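Side-chain contacts in SsfX3 (Streptomyces sp. SF2575, PDB 3SKV), which probably transfers a salicylyl group to a tetracycline intermediate, using a GDSL/SGNH-type catalytic domain that is joined to an N-terminal jelly roll: residues A[130-135]-A[201-206]; A[123-128]-A[147-152]; A[117-122]-A[161-166]; A[59-64]-A[83-88]; A[36-41]-A[55-60]. The protein carries 1 engineered substitution. One frame throughout, in Å; residues are numbered along the deposited sequence.

Contact 1: residues A[130-135]-A[201-206]; sequences ARTVEL and AASPSR
The apolar part of this contact is one methyl: CG2 of Thr-132 rests on CB of Ser-203 at 3.9 Å. With a chi1 of -58°, Thr-132 has its CG2 anti to the backbone N, which sends the methyl to the serine while OG1 turns to the arginine. OG1 stands 3.8 Å from NH2 of Arg-206, oblique to the guanidinium and too far to bond it; its hydrogen bond goes to OD1 of Asp-122. The contact links the two parts of the protein. Residues 130-134 belong to a jelly-roll strand that forms a hairpin with strand 120-125 and carries a classic beta bulge at Ala-130 and Arg-131 opposite Val-123, whereas 201-206 lie in the loop between strand 187-192 and helix 208-216 of the GDSL/SGNH domain. Polar bonds within that loop set its shape. The backbone N of Arg-206 bonds the O of Ser-203 at 2.8 Å. NE and NH2 of Arg-206 grip the single OG of Ser-203 side-on, at 2.8 Å and 2.9 Å, with the oxygen close to the guanidinium plane. The methyl of Ala-202 sits 3.6 Å above the centre of one guanidinium face, so the flat group is held by the serine in its plane and by the methyl on that face. OG of Ser-203 is also hydrogen-bonded to OD2 of Asp-122, as is OG of Ser-205. Were Ser-203 replaced by an alanine, NE and NH2 of Arg-206 would probably lose the oxygen they share, and Asp-122 one of its hydroxyl partners across the domain boundary.

Contact 2: residues A[123-128]-A[147-152]; sequences VLVDGE and GLPAGD
Val-125 carries most of the contact with Leu-148 and Pro-149. Its CB points at the 147-152 loop and splits the work between two methyls. CG1, anti to the backbone N with a chi1 of 172°, reaches the proline ring and meets CG and CD of Pro-149, each at 3.9 Å. CG2, beside the backbone N, goes instead to CD2 of Leu-148 at 3.8 Å, and here the two side chains cross obliquely. The same leucine methyl has a second, looser neighbour two residues earlier on the same side of the strand, CG1 of Val-123 at 4.2 Å. Val-125 is also the first residue of a type I' turn ending at Glu-128, the tight connection of a two-residue beta hairpin between strands 120-125 and 128-134. Val-125 N bonds Glu-128 O at 2.8 Å, and Glu-128 N bonds back to Val-125 O. Asp-126 and Gly-127, at the corners of the turn, both have positive phi. Beyond the apolar patch the two segments are joined by water: one molecule donates to OD2 of Asp-126 at 3.2 Å and to the backbone O of Asp-152 at 3.1 Å. The other carboxylate oxygen of Asp-126, OD1, is hydrogen-bonded to N of Leu-154, which ties the turn to strand 153-158. Asp-152 directs its own carboxylate to a salt bridge with Arg-90. Residues 147-151 also touch a crystal neighbour.

Contact 3: residues A[117-122]-A[161-166]; sequences EPALLD and TLLQFR
Leu-121 lays its CD2 methyl against the far end of the Phe-165 ring, 4.0 Å from CZ and 4.1 Å from CE1, coming in obliquely to the ring. The two side chains cross at about a right angle. Each has CG anti to its own backbone N (chi1 176° for Leu-121, -175° for Phe-165), and each leaves its strand pointing at the other segment. Tyr-100 meets the same phenylalanine, its ring nearly parallel to that of Phe-165, while Leu-121 also touches Leu-157. Nearer the strand starts the spacing is tighter: CB of Ala-119 packs on CD2 of Leu-163 at 3.6 Å. At the outer margin the OE1 of Glu-117 lies 3.8 Å from CD1 of Leu-162; this glutamate is poorly ordered and follows residues 114-116, which are not modelled. Leu-162 also touches Cys-196 and Arg-199. No direct hydrogen bond joins the segments, but one water does: it donates to O of Leu-120 at 3.0 Å and accepts a weak bond from N of Thr-161. The touching parts run 41° apart, and the nearest CA atoms, of Ala-119 and Leu-163, are 7.8 Å apart. Strand 120-125 belongs to the six-stranded antiparallel sheet and strand 164-172 to the four-stranded one, so side chains meeting between them are what is expected in the core of a jelly-roll beta sandwich.

Contact 4: residues A[59-64]-A[83-88]; sequences PWRAPH and SGVRLH. Engineered in segment 83-88: His-88 (natural residue Cys).
The CA atoms come nearest at Pro-59 and Val-85, 7.6 Å apart, and the contact is made by side chains and the Ser-83 carbonyl. Val-85 divides its methyls: CG1, anti to the backbone N at a chi1 of 178°, packs on CB of Pro-59 at 3.9 Å, and CG2 lies at the same distance from CG of Arg-61. From there the arginine bends at chi3 and runs past Ser-83. The carbonyl O of Ser-83 sits over one face of the guanidinium, 3.2 Å from CD of Arg-61; it is also close to NE, but at an angle too poor for a hydrogen bond. CB of Ser-83 lies 3.7 Å above the guanidinium plane, displaced toward its rim. The N-H groups find other carbonyls: NE bonds O of Gln-81, and NH1 bonds O of Ser-222. With a methionine here in place of Arg-61, which has no side-chain N-H to give, O of Gln-81 and O of Ser-222 would probably each lose a donor, and the link to the GDSL/SGNH domain would be weakened. Next in the chain after Val-85, Arg-86 donates from NH1 to O of Gly-84 at 2.7 Å, nearly along the C=O axis, and its NH2 forms a salt bridge with Asp-219. The two arginines thus connect the jelly-roll segments, at the end of strand 56-60 and the start of strand 86-91, to strand 219-223, an outermost strand of the parallel sheet in the GDSL/SGNH domain.

Contact 5: residues A[36-41]-A[55-60]; sequences SPTDPA and GWLAPW
Leu-57 is met by two neighbouring residues of the 36-41 loop. CB of Pro-37 lies 3.7 Å from CB of Leu-57, with CG of the leucine a little farther off at 4.1 Å. Thr-38 adds its methyl: CG2 comes within 3.9 Å of CD2 of Leu-57, and these two side chains cross each other at a slant. The leucine's chi1 of -164° takes CG away from its own backbone N and out toward the loop. The backbones are fairly close, with CA of Pro-37 6.5 Å from CA of Leu-57, yet no hydrogen bond joins the two segments. In the next shell, turns fix the loop. Ser-36 to Asp-39 form a type I beta turn, closed by Asp-39 N to Ser-36 O at 3.0 Å. Within this turn the hydroxyls OG of Ser-36 and OG1 of Thr-38 share a hydrogen bond of 3.0 Å; with OG1 held there, CG2 is the branch left to face Leu-57. An Asx turn follows, in which N of Ala-41 donates to OD1 of Asp-39 at 2.9 Å, almost straight at 166°, using the anti lone pair of that oxygen. Farther out, the O of Pro-37 is hydrogen-bonded to the Tyr-44 hydroxyl, and Asp-39 and Ala-41 touch Leu-178. In the N-terminal jelly roll the loop leads from strand 33-35, which pairs with 164-172 in the four-stranded antiparallel sheet, to strand 43-45. Strand 56-60 pairs with strand 49-53, whose Leu-50 touches Leu-57; on strand 164-172, Leu-167 shares a backbone hydrogen bond with Leu-57 and also packs on Pro-37.

In the fold
Contacts 1 and 3 lie nearest each other, with centres 9 Å apart; Asp-122 is the residue of contact 3 that meets the 201-206 loop of contact 1. Contact 2 is 15 Å from contact 1 between centres, toward the far end of the same hairpin of strands 120-125 and 128-134. Contacts 4 and 5, centres 11 Å apart, share Pro-59 and Trp-60 of strand 56-60; contact 4 also reaches the sheet of contacts 1 and 2. Phe-165 O of contact 3 touches Pro-59 CD at 3.1 Å. Contact 1 directly joins the jelly roll to the GDSL/SGNH domain, probably near the catalytic region, since in this family the nucleophilic serine follows the first strand of the parallel sheet.

Contact 1: residues A[130-135]-A[201-206]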
# COMPACT_ATOMS: atom_id res chain seq x y z
N ALA A 130 -0.11 -14.67 13.45
CA ALA A 130 0.38 -15.96 13.96
C ALA A 130 1.88 -16.03 13.96
O ALA A 130 2.46 -16.64 14.86
CB ALA A 130 -0.19 -17.11 13.12
N ARG A 131 2.53 -15.44 12.94
CA ARG A 131 4.00 -15.47 12.82
C ARG A 131 4.54 -14.33 12.00
O ARG A 131 4.05 -14.07 10.90
CB ARG A 131 4.46 -16.81 12.17
CG ARG A 131 5.95 -17.20 12.36
CD ARG A 131 6.22 -17.85 13.71
NE ARG A 131 5.07 -18.65 14.14
CZ ARG A 131 4.96 -19.96 13.94
NH1 ARG A 131 5.94 -20.64 13.36
NH2 ARG A 131 3.87 -20.61 14.33
N THR A 132 5.58 -13.69 12.52
CA THR A 132 6.35 -12.70 11.79
C THR A 132 7.61 -13.48 11.44
O THR A 132 8.21 -14.07 12.32
CB THR A 132 6.54 -11.40 12.59
OG1 THR A 132 5.26 -10.87 12.93
CG2 THR A 132 7.27 -10.33 11.79
N VAL A 133 7.93 -13.59 10.15
CA VAL A 133 9.05 -14.38 9.62
C VAL A 133 10.13 -13.44 9.09
O VAL A 133 9.82 -12.53 8.32
CB VAL A 133 8.55 -15.36 8.51
CG1 VAL A 133 9.63 -16.33 8.04
CG2 VAL A 133 7.32 -16.14 8.96
N GLU A 134 11.40 -13.68 9.47
CA GLU A 134 12.52 -12.87 8.97
C GLU A 134 12.98 -13.49 7.66
O GLU A 134 13.31 -14.68 7.64
CB GLU A 134 13.67 -12.79 9.99
CG GLU A 134 13.31 -12.09 11.29
CD GLU A 134 14.39 -12.13 12.35
OE1 GLU A 134 14.68 -13.23 12.87
OE2 GLU A 134 14.91 -11.04 12.70
N LEU A 135 13.00 -12.71 6.58
CA LEU A 135 13.38 -13.20 5.26
C LEU A 135 14.88 -13.11 4.94
O LEU A 135 15.56 -12.16 5.35
CB LEU A 135 12.60 -12.44 4.16
CG LEU A 135 11.08 -12.55 4.14
CD1 LEU A 135 10.52 -11.64 3.10
CD2 LEU A 135 10.61 -13.96 3.85
N ALA A 201 6.80 0.66 10.54
CA ALA A 201 5.76 -0.28 10.94
C ALA A 201 6.41 -1.51 11.61
O ALA A 201 7.55 -1.89 11.26
CB ALA A 201 4.91 -0.68 9.74
N ALA A 202 5.72 -2.07 12.61
CA ALA A 202 6.20 -3.24 13.34
C ALA A 202 6.45 -4.42 12.39
O ALA A 202 7.47 -5.11 12.51
CB ALA A 202 5.20 -3.61 14.42
N SER A 203 5.56 -4.62 11.42
CA SER A 203 5.63 -5.70 10.43
C SER A 203 4.66 -5.38 9.27
O SER A 203 3.87 -4.45 9.42
CB SER A 203 5.31 -7.04 11.10
OG SER A 203 4.01 -7.08 11.69
N PRO A 204 4.66 -6.12 8.11
CA PRO A 204 3.76 -5.73 6.98
C PRO A 204 2.26 -5.60 7.24
O PRO A 204 1.59 -4.81 6.57
CB PRO A 204 4.05 -6.77 5.89
CG PRO A 204 5.40 -7.31 6.23
CD PRO A 204 5.55 -7.24 7.71
N SER A 205 1.70 -6.41 8.17
CA SER A 205 0.27 -6.36 8.48
C SER A 205 0.00 -5.25 9.50
O SER A 205 -1.15 -5.01 9.87
CB SER A 205 -0.24 -7.71 8.98
OG SER A 205 0.34 -8.04 10.24
N ARG A 206 1.07 -4.52 9.90
CA ARG A 206 0.92 -3.47 10.89
C ARG A 206 1.27 -2.06 10.42
O ARG A 206 1.56 -1.19 11.24
CB ARG A 206 1.57 -3.89 12.22
CG ARG A 206 0.75 -4.96 12.97
CD ARG A 206 1.38 -5.41 14.26
NE ARG A 206 2.50 -6.31 13.97
CZ ARG A 206 3.40 -6.72 14.86
NH1 ARG A 206 3.32 -6.32 16.13
NH2 ARG A 206 4.39 -7.52 14.49

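Contact 2: residues A[123-128]-A[147-152]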
# COMPACT_ATOMS: atom_id res chain seq x y z
N VAL A 123 2.32 -13.78 8.76
CA VAL A 123 1.41 -14.89 8.57
C VAL A 123 0.21 -14.63 9.50
O VAL A 123 0.35 -14.62 10.74
CB VAL A 123 2.08 -16.28 8.82
CG1 VAL A 123 1.11 -17.42 8.50
CG2 VAL A 123 3.37 -16.45 8.01
N LEU A 124 -0.95 -14.36 8.90
CA LEU A 124 -2.18 -14.15 9.63
C LEU A 124 -3.05 -15.38 9.48
O LEU A 124 -3.10 -15.96 8.39
CB LEU A 124 -2.92 -12.90 9.15
CG LEU A 124 -2.59 -11.60 9.87
CD1 LEU A 124 -1.18 -11.14 9.58
CD2 LEU A 124 -3.57 -10.54 9.49
N VAL A 125 -3.69 -15.80 10.57
CA VAL A 125 -4.58 -16.95 10.58
C VAL A 125 -5.93 -16.45 11.10
O VAL A 125 -6.02 -16.02 12.25
CB VAL A 125 -4.00 -18.13 11.43
CG1 VAL A 125 -5.04 -19.25 11.59
CG2 VAL A 125 -2.72 -18.67 10.80
N ASP A 126 -6.95 -16.46 10.24
CA ASP A 126 -8.29 -15.93 10.54
C ASP A 126 -8.21 -14.48 11.10
O ASP A 126 -8.79 -14.17 12.13
CB ASP A 126 -9.12 -16.88 11.44
CG ASP A 126 -9.42 -18.26 10.85
OD1 ASP A 126 -9.54 -18.38 9.60
OD2 ASP A 126 -9.61 -19.22 11.64
N GLY A 127 -7.43 -13.64 10.42
CA GLY A 127 -7.25 -12.23 10.75
C GLY A 127 -6.37 -11.91 11.94
O GLY A 127 -6.25 -10.74 12.33
N GLU A 128 -5.75 -12.92 12.54
CA GLU A 128 -4.89 -12.70 13.70
C GLU A 128 -3.48 -13.05 13.35
O GLU A 128 -3.26 -14.07 12.70
CB GLU A 128 -5.40 -13.50 14.90
CG GLU A 128 -6.57 -12.83 15.58
CD GLU A 128 -7.05 -13.54 16.83
OE1 GLU A 128 -6.34 -13.48 17.86
OE2 GLU A 128 -8.13 -14.17 16.78
N GLY A 147 3.57 -25.14 13.21
CA GLY A 147 2.76 -24.84 14.38
C GLY A 147 1.66 -23.83 14.18
O GLY A 147 1.52 -22.92 14.99
N LEU A 148 0.91 -23.97 13.08
CA LEU A 148 -0.27 -23.16 12.80
C LEU A 148 -1.44 -23.96 13.36
O LEU A 148 -1.30 -25.18 13.49
CB LEU A 148 -0.48 -22.95 11.28
CG LEU A 148 0.52 -22.05 10.56
CD1 LEU A 148 0.22 -22.00 9.09
CD2 LEU A 148 0.51 -20.66 11.13
N PRO A 149 -2.59 -23.32 13.69
CA PRO A 149 -3.74 -24.10 14.20
C PRO A 149 -4.17 -25.22 13.26
O PRO A 149 -4.08 -25.08 12.04
CB PRO A 149 -4.85 -23.05 14.32
CG PRO A 149 -4.14 -21.75 14.42
CD PRO A 149 -2.92 -21.89 13.59
N ALA A 150 -4.65 -26.32 13.84
CA ALA A 150 -5.17 -27.43 13.05
C ALA A 150 -6.59 -27.05 12.62
O ALA A 150 -7.22 -26.18 13.24
CB ALA A 150 -5.19 -28.70 13.90
N GLY A 151 -7.07 -27.68 11.57
CA GLY A 151 -8.42 -27.40 11.10
C GLY A 151 -8.46 -26.34 10.03
O GLY A 151 -7.48 -25.61 9.83
N ASP A 152 -9.60 -26.26 9.32
CA ASP A 152 -9.80 -25.29 8.26
C ASP A 152 -9.68 -23.86 8.79
O ASP A 152 -10.21 -23.54 9.86
CB ASP A 152 -11.14 -25.50 7.52
CG ASP A 152 -11.22 -24.76 6.17
OD1 ASP A 152 -10.19 -24.75 5.42
OD2 ASP A 152 -12.32 -24.25 5.84
O HOH W 1 -11.95 -21.11 10.70

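Contact 3: residues A[117-122]-A[161-166]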
# COMPACT_ATOMS: atom_id res chain seq x y z
N GLU A 117 16.77 -2.01 7.96
CA GLU A 117 15.41 -2.33 7.51
C GLU A 117 15.13 -3.86 7.45
O GLU A 117 15.31 -4.47 6.38
CB GLU A 117 15.05 -1.58 6.20
CG GLU A 117 16.13 -1.56 5.12
CD GLU A 117 15.81 -0.92 3.78
OE1 GLU A 117 14.61 -0.71 3.48
OE2 GLU A 117 16.76 -0.64 3.02
N PRO A 118 14.69 -4.51 8.57
CA PRO A 118 14.45 -5.97 8.55
C PRO A 118 13.36 -6.45 7.58
O PRO A 118 12.26 -5.87 7.53
CB PRO A 118 14.08 -6.30 10.01
CG PRO A 118 13.58 -5.00 10.58
CD PRO A 118 14.44 -3.95 9.92
N ALA A 119 13.69 -7.49 6.81
CA ALA A 119 12.79 -8.08 5.81
C ALA A 119 11.81 -9.05 6.50
O ALA A 119 12.18 -10.16 6.87
CB ALA A 119 13.59 -8.80 4.74
N LEU A 120 10.58 -8.57 6.72
CA LEU A 120 9.55 -9.37 7.41
C LEU A 120 8.39 -9.74 6.51
O LEU A 120 8.05 -9.02 5.57
CB LEU A 120 9.05 -8.68 8.70
CG LEU A 120 10.10 -8.28 9.77
CD1 LEU A 120 9.49 -7.35 10.80
CD2 LEU A 120 10.76 -9.51 10.45
N LEU A 121 7.80 -10.89 6.80
CA LEU A 121 6.66 -11.49 6.15
C LEU A 121 5.75 -11.85 7.31
O LEU A 121 6.19 -12.45 8.30
CB LEU A 121 7.15 -12.76 5.39
CG LEU A 121 6.21 -13.75 4.61
CD1 LEU A 121 5.05 -14.27 5.40
CD2 LEU A 121 5.93 -13.33 3.21
N ASP A 122 4.48 -11.44 7.23
CA ASP A 122 3.51 -11.76 8.26
C ASP A 122 2.62 -12.88 7.82
O ASP A 122 2.22 -12.93 6.65
CB ASP A 122 2.67 -10.54 8.65
CG ASP A 122 3.37 -9.56 9.59
OD1 ASP A 122 4.48 -9.90 10.08
OD2 ASP A 122 2.81 -8.47 9.84
N THR A 161 7.13 -5.16 2.60
CA THR A 161 6.80 -3.80 2.19
C THR A 161 7.78 -3.01 1.33
O THR A 161 7.33 -2.22 0.50
CB THR A 161 6.26 -2.98 3.38
OG1 THR A 161 7.14 -3.14 4.49
CG2 THR A 161 4.85 -3.40 3.79
N LEU A 162 9.09 -3.18 1.51
CA LEU A 162 10.07 -2.40 0.74
C LEU A 162 10.95 -3.27 -0.18
O LEU A 162 12.08 -2.88 -0.52
CB LEU A 162 10.92 -1.55 1.72
CG LEU A 162 10.12 -0.66 2.68
CD1 LEU A 162 10.87 -0.41 4.00
CD2 LEU A 162 9.64 0.62 1.99
N LEU A 163 10.42 -4.43 -0.58
CA LEU A 163 11.12 -5.44 -1.34
C LEU A 163 10.31 -5.99 -2.48
O LEU A 163 9.08 -6.06 -2.40
CB LEU A 163 11.34 -6.62 -0.37
CG LEU A 163 12.68 -6.86 0.35
CD1 LEU A 163 13.28 -5.62 0.96
CD2 LEU A 163 12.47 -7.87 1.45
N GLN A 164 11.00 -6.53 -3.48
CA GLN A 164 10.36 -7.29 -4.55
C GLN A 164 10.38 -8.75 -4.04
O GLN A 164 11.41 -9.23 -3.58
CB GLN A 164 11.14 -7.18 -5.86
CG GLN A 164 11.09 -5.80 -6.47
CD GLN A 164 11.90 -5.70 -7.74
OE1 GLN A 164 12.02 -6.65 -8.53
NE2 GLN A 164 12.42 -4.52 -8.00
N PHE A 165 9.24 -9.40 -4.02
CA PHE A 165 9.12 -10.77 -3.50
C PHE A 165 8.58 -11.69 -4.59
O PHE A 165 7.53 -11.40 -5.14
CB PHE A 165 8.18 -10.78 -2.28
CG PHE A 165 8.05 -12.10 -1.57
CD1 PHE A 165 8.89 -12.42 -0.50
CD2 PHE A 165 7.03 -12.99 -1.91
CE1 PHE A 165 8.75 -13.62 0.18
CE2 PHE A 165 6.89 -14.20 -1.23
CZ PHE A 165 7.73 -14.51 -0.18
N ARG A 166 9.29 -12.78 -4.91
CA ARG A 166 8.89 -13.75 -5.94
C ARG A 166 8.68 -15.10 -5.28
O ARG A 166 9.35 -15.39 -4.29
CB ARG A 166 9.94 -13.86 -7.08
CG ARG A 166 10.50 -12.51 -7.50
CD ARG A 166 11.10 -12.44 -8.88
NE ARG A 166 11.75 -11.14 -9.08
CZ ARG A 166 13.06 -10.93 -9.05
NH1 ARG A 166 13.90 -11.94 -8.82
NH2 ARG A 166 13.55 -9.72 -9.25
O HOH W 2 8.65 -6.07 5.51

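Contact 4: residues A[59-64]-A[83-88]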
# COMPACT_ATOMS: atom_id res chain seq x y z
N PRO A 59 4.32 -10.73 -7.90
CA PRO A 59 3.11 -9.87 -7.89
C PRO A 59 3.57 -8.43 -8.18
O PRO A 59 4.65 -8.01 -7.71
CB PRO A 59 2.57 -10.00 -6.45
CG PRO A 59 3.45 -11.01 -5.76
CD PRO A 59 4.75 -11.04 -6.52
N TRP A 60 2.80 -7.71 -9.02
CA TRP A 60 3.08 -6.31 -9.38
C TRP A 60 1.92 -5.44 -8.98
O TRP A 60 0.77 -5.88 -8.99
CB TRP A 60 3.34 -6.16 -10.88
CG TRP A 60 4.70 -6.60 -11.33
CD1 TRP A 60 5.17 -7.88 -11.41
CD2 TRP A 60 5.71 -5.77 -11.92
NE1 TRP A 60 6.44 -7.89 -11.93
CE2 TRP A 60 6.78 -6.61 -12.29
CE3 TRP A 60 5.79 -4.39 -12.19
CZ2 TRP A 60 7.95 -6.11 -12.89
CZ3 TRP A 60 6.96 -3.89 -12.77
CH2 TRP A 60 8.02 -4.75 -13.10
N ARG A 61 2.22 -4.19 -8.65
CA ARG A 61 1.19 -3.22 -8.28
C ARG A 61 0.86 -2.25 -9.44
O ARG A 61 0.34 -1.18 -9.23
CB ARG A 61 1.54 -2.52 -6.98
CG ARG A 61 1.39 -3.46 -5.79
CD ARG A 61 1.50 -2.68 -4.51
NE ARG A 61 2.85 -2.16 -4.33
CZ ARG A 61 3.14 -0.94 -3.91
NH1 ARG A 61 2.17 -0.09 -3.57
NH2 ARG A 61 4.40 -0.54 -3.82
N ALA A 62 1.13 -2.69 -10.67
CA ALA A 62 0.84 -2.02 -11.94
C ALA A 62 0.91 -3.11 -13.04
O ALA A 62 1.47 -4.16 -12.76
CB ALA A 62 1.86 -0.93 -12.21
N PRO A 63 0.32 -2.92 -14.27
CA PRO A 63 0.40 -4.00 -15.30
C PRO A 63 1.84 -4.18 -15.75
O PRO A 63 2.35 -3.27 -16.37
CB PRO A 63 -0.49 -3.48 -16.44
CG PRO A 63 -1.26 -2.36 -15.86
CD PRO A 63 -0.44 -1.77 -14.77
N HIS A 64 2.51 -5.29 -15.39
CA HIS A 64 3.93 -5.53 -15.64
C HIS A 64 4.39 -5.34 -17.08
O HIS A 64 5.50 -4.87 -17.31
CB HIS A 64 4.40 -6.88 -15.06
CG HIS A 64 3.79 -8.07 -15.74
ND1 HIS A 64 4.41 -8.67 -16.83
CD2 HIS A 64 2.63 -8.72 -15.47
CE1 HIS A 64 3.61 -9.67 -17.18
NE2 HIS A 64 2.53 -9.74 -16.39
N SER A 83 4.35 -4.20 -1.29
CA SER A 83 3.71 -3.40 -0.27
C SER A 83 2.16 -3.47 -0.36
O SER A 83 1.57 -3.11 -1.39
CB SER A 83 4.19 -1.96 -0.38
OG SER A 83 4.04 -1.33 0.88
N GLY A 84 1.55 -3.98 0.71
CA GLY A 84 0.10 -4.17 0.79
C GLY A 84 -0.37 -5.41 0.03
O GLY A 84 -1.57 -5.63 -0.10
N VAL A 85 0.57 -6.20 -0.50
CA VAL A 85 0.23 -7.42 -1.24
C VAL A 85 0.11 -8.59 -0.27
O VAL A 85 0.96 -8.78 0.62
CB VAL A 85 1.22 -7.73 -2.42
CG1 VAL A 85 0.85 -9.05 -3.13
CG2 VAL A 85 1.29 -6.57 -3.41
N ARG A 86 -0.95 -9.38 -0.44
CA ARG A 86 -1.11 -10.58 0.37
C ARG A 86 -1.55 -11.80 -0.39
O ARG A 86 -2.19 -11.67 -1.43
CB ARG A 86 -1.80 -10.37 1.73
CG ARG A 86 -3.12 -9.73 1.64
CD ARG A 86 -3.13 -8.27 1.99
NE ARG A 86 -4.52 -7.88 1.85
CZ ARG A 86 -4.99 -7.11 0.90
NH1 ARG A 86 -4.17 -6.45 0.10
NH2 ARG A 86 -6.30 -6.92 0.78
N LEU A 87 -1.09 -12.97 0.04
CA LEU A 87 -1.46 -14.24 -0.55
C LEU A 87 -2.48 -14.92 0.39
O LEU A 87 -2.19 -15.11 1.57
CB LEU A 87 -0.20 -15.11 -0.80
CG LEU A 87 -0.47 -16.56 -1.28
CD1 LEU A 87 -1.15 -16.58 -2.66
CD2 LEU A 87 0.81 -17.39 -1.31
N HIS A 88 -3.68 -15.22 -0.12
CA HIS A 88 -4.73 -15.86 0.66
C HIS A 88 -4.96 -17.28 0.17
O HIS A 88 -4.93 -17.54 -1.03
CB HIS A 88 -6.07 -15.12 0.52
CG HIS A 88 -6.15 -13.79 1.22
ND1 HIS A 88 -7.36 -13.32 1.67
CD2 HIS A 88 -5.21 -12.86 1.44
CE1 HIS A 88 -7.11 -12.13 2.19
NE2 HIS A 88 -5.84 -11.80 2.06

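Contact 5: residues A[36-41]-A[55-60]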
# COMPACT_ATOMS: atom_id res chain seq x y z
N SER A 36 1.47 -24.95 -6.84
CA SER A 36 2.01 -23.93 -7.75
C SER A 36 1.58 -22.54 -7.29
O SER A 36 0.45 -22.39 -6.84
CB SER A 36 1.53 -24.17 -9.17
OG SER A 36 1.77 -23.01 -9.97
N PRO A 37 2.44 -21.50 -7.41
CA PRO A 37 2.01 -20.13 -7.06
C PRO A 37 0.83 -19.62 -7.93
O PRO A 37 0.13 -18.69 -7.51
CB PRO A 37 3.27 -19.30 -7.29
CG PRO A 37 4.38 -20.25 -7.25
CD PRO A 37 3.83 -21.48 -7.90
N THR A 38 0.56 -20.27 -9.08
CA THR A 38 -0.57 -19.94 -9.98
C THR A 38 -1.76 -20.92 -9.83
O THR A 38 -2.64 -20.96 -10.70
CB THR A 38 -0.08 -19.84 -11.45
OG1 THR A 38 0.46 -21.10 -11.86
CG2 THR A 38 0.96 -18.73 -11.65
N ASP A 39 -1.78 -21.73 -8.75
CA ASP A 39 -2.88 -22.66 -8.48
C ASP A 39 -4.21 -21.85 -8.39
O ASP A 39 -4.21 -20.79 -7.78
CB ASP A 39 -2.66 -23.41 -7.16
CG ASP A 39 -3.65 -24.53 -6.90
OD1 ASP A 39 -4.83 -24.22 -6.59
OD2 ASP A 39 -3.23 -25.71 -6.96
N PRO A 40 -5.33 -22.32 -8.99
CA PRO A 40 -6.59 -21.55 -8.92
C PRO A 40 -7.14 -21.30 -7.51
O PRO A 40 -7.98 -20.43 -7.37
CB PRO A 40 -7.55 -22.36 -9.80
CG PRO A 40 -7.02 -23.74 -9.78
CD PRO A 40 -5.53 -23.57 -9.76
N ALA A 41 -6.71 -22.07 -6.49
CA ALA A 41 -7.18 -21.88 -5.11
C ALA A 41 -6.50 -20.66 -4.46
O ALA A 41 -7.03 -20.13 -3.48
CB ALA A 41 -6.97 -23.14 -4.26
N GLY A 55 9.66 -19.86 -13.88
CA GLY A 55 9.29 -20.62 -12.68
C GLY A 55 8.98 -19.79 -11.46
O GLY A 55 8.56 -20.31 -10.42
N TRP A 56 9.18 -18.47 -11.56
CA TRP A 56 8.93 -17.56 -10.44
C TRP A 56 7.75 -16.67 -10.73
O TRP A 56 7.55 -16.21 -11.85
CB TRP A 56 10.19 -16.72 -10.13
CG TRP A 56 11.34 -17.57 -9.70
CD1 TRP A 56 12.22 -18.23 -10.51
CD2 TRP A 56 11.66 -17.96 -8.37
NE1 TRP A 56 13.10 -18.98 -9.76
CE2 TRP A 56 12.76 -18.85 -8.44
CE3 TRP A 56 11.14 -17.62 -7.11
CZ2 TRP A 56 13.36 -19.39 -7.30
CZ3 TRP A 56 11.74 -18.17 -5.98
CH2 TRP A 56 12.83 -19.04 -6.09
N LEU A 57 6.96 -16.43 -9.70
CA LEU A 57 5.78 -15.61 -9.79
C LEU A 57 6.00 -14.33 -9.00
O LEU A 57 6.20 -14.38 -7.80
CB LEU A 57 4.54 -16.43 -9.30
CG LEU A 57 3.12 -15.92 -9.63
CD1 LEU A 57 2.68 -14.87 -8.63
CD2 LEU A 57 3.02 -15.42 -11.06
N ALA A 58 6.02 -13.20 -9.68
CA ALA A 58 6.18 -11.88 -9.07
C ALA A 58 4.87 -11.07 -9.06
O ALA A 58 4.35 -10.74 -10.13
CB ALA A 58 7.26 -11.10 -9.80
N PRO A 59 4.32 -10.73 -7.90
CA PRO A 59 3.11 -9.87 -7.89
C PRO A 59 3.57 -8.43 -8.18
O PRO A 59 4.65 -8.01 -7.71
CB PRO A 59 2.57 -10.00 -6.45
CG PRO A 59 3.45 -11.01 -5.76
CD PRO A 59 4.75 -11.04 -6.52
N TRP A 60 2.80 -7.71 -9.02
CA TRP A 60 3.08 -6.31 -9.38
C TRP A 60 1.92 -5.44 -8.98
O TRP A 60 0.77 -5.88 -8.99
CB TRP A 60 3.34 -6.16 -10.88
CG TRP A 60 4.70 -6.60 -11.33
CD1 TRP A 60 5.17 -7.88 -11.41
CD2 TRP A 60 5.71 -5.77 -11.92
NE1 TRP A 60 6.44 -7.89 -11.93
CE2 TRP A 60 6.78 -6.61 -12.29
CE3 TRP A 60 5.79 -4.39 -12.19
CZ2 TRP A 60 7.95 -6.11 -12.89
CZ3 TRP A 60 6.96 -3.89 -12.77
CH2 TRP A 60 8.02 -4.75 -13.10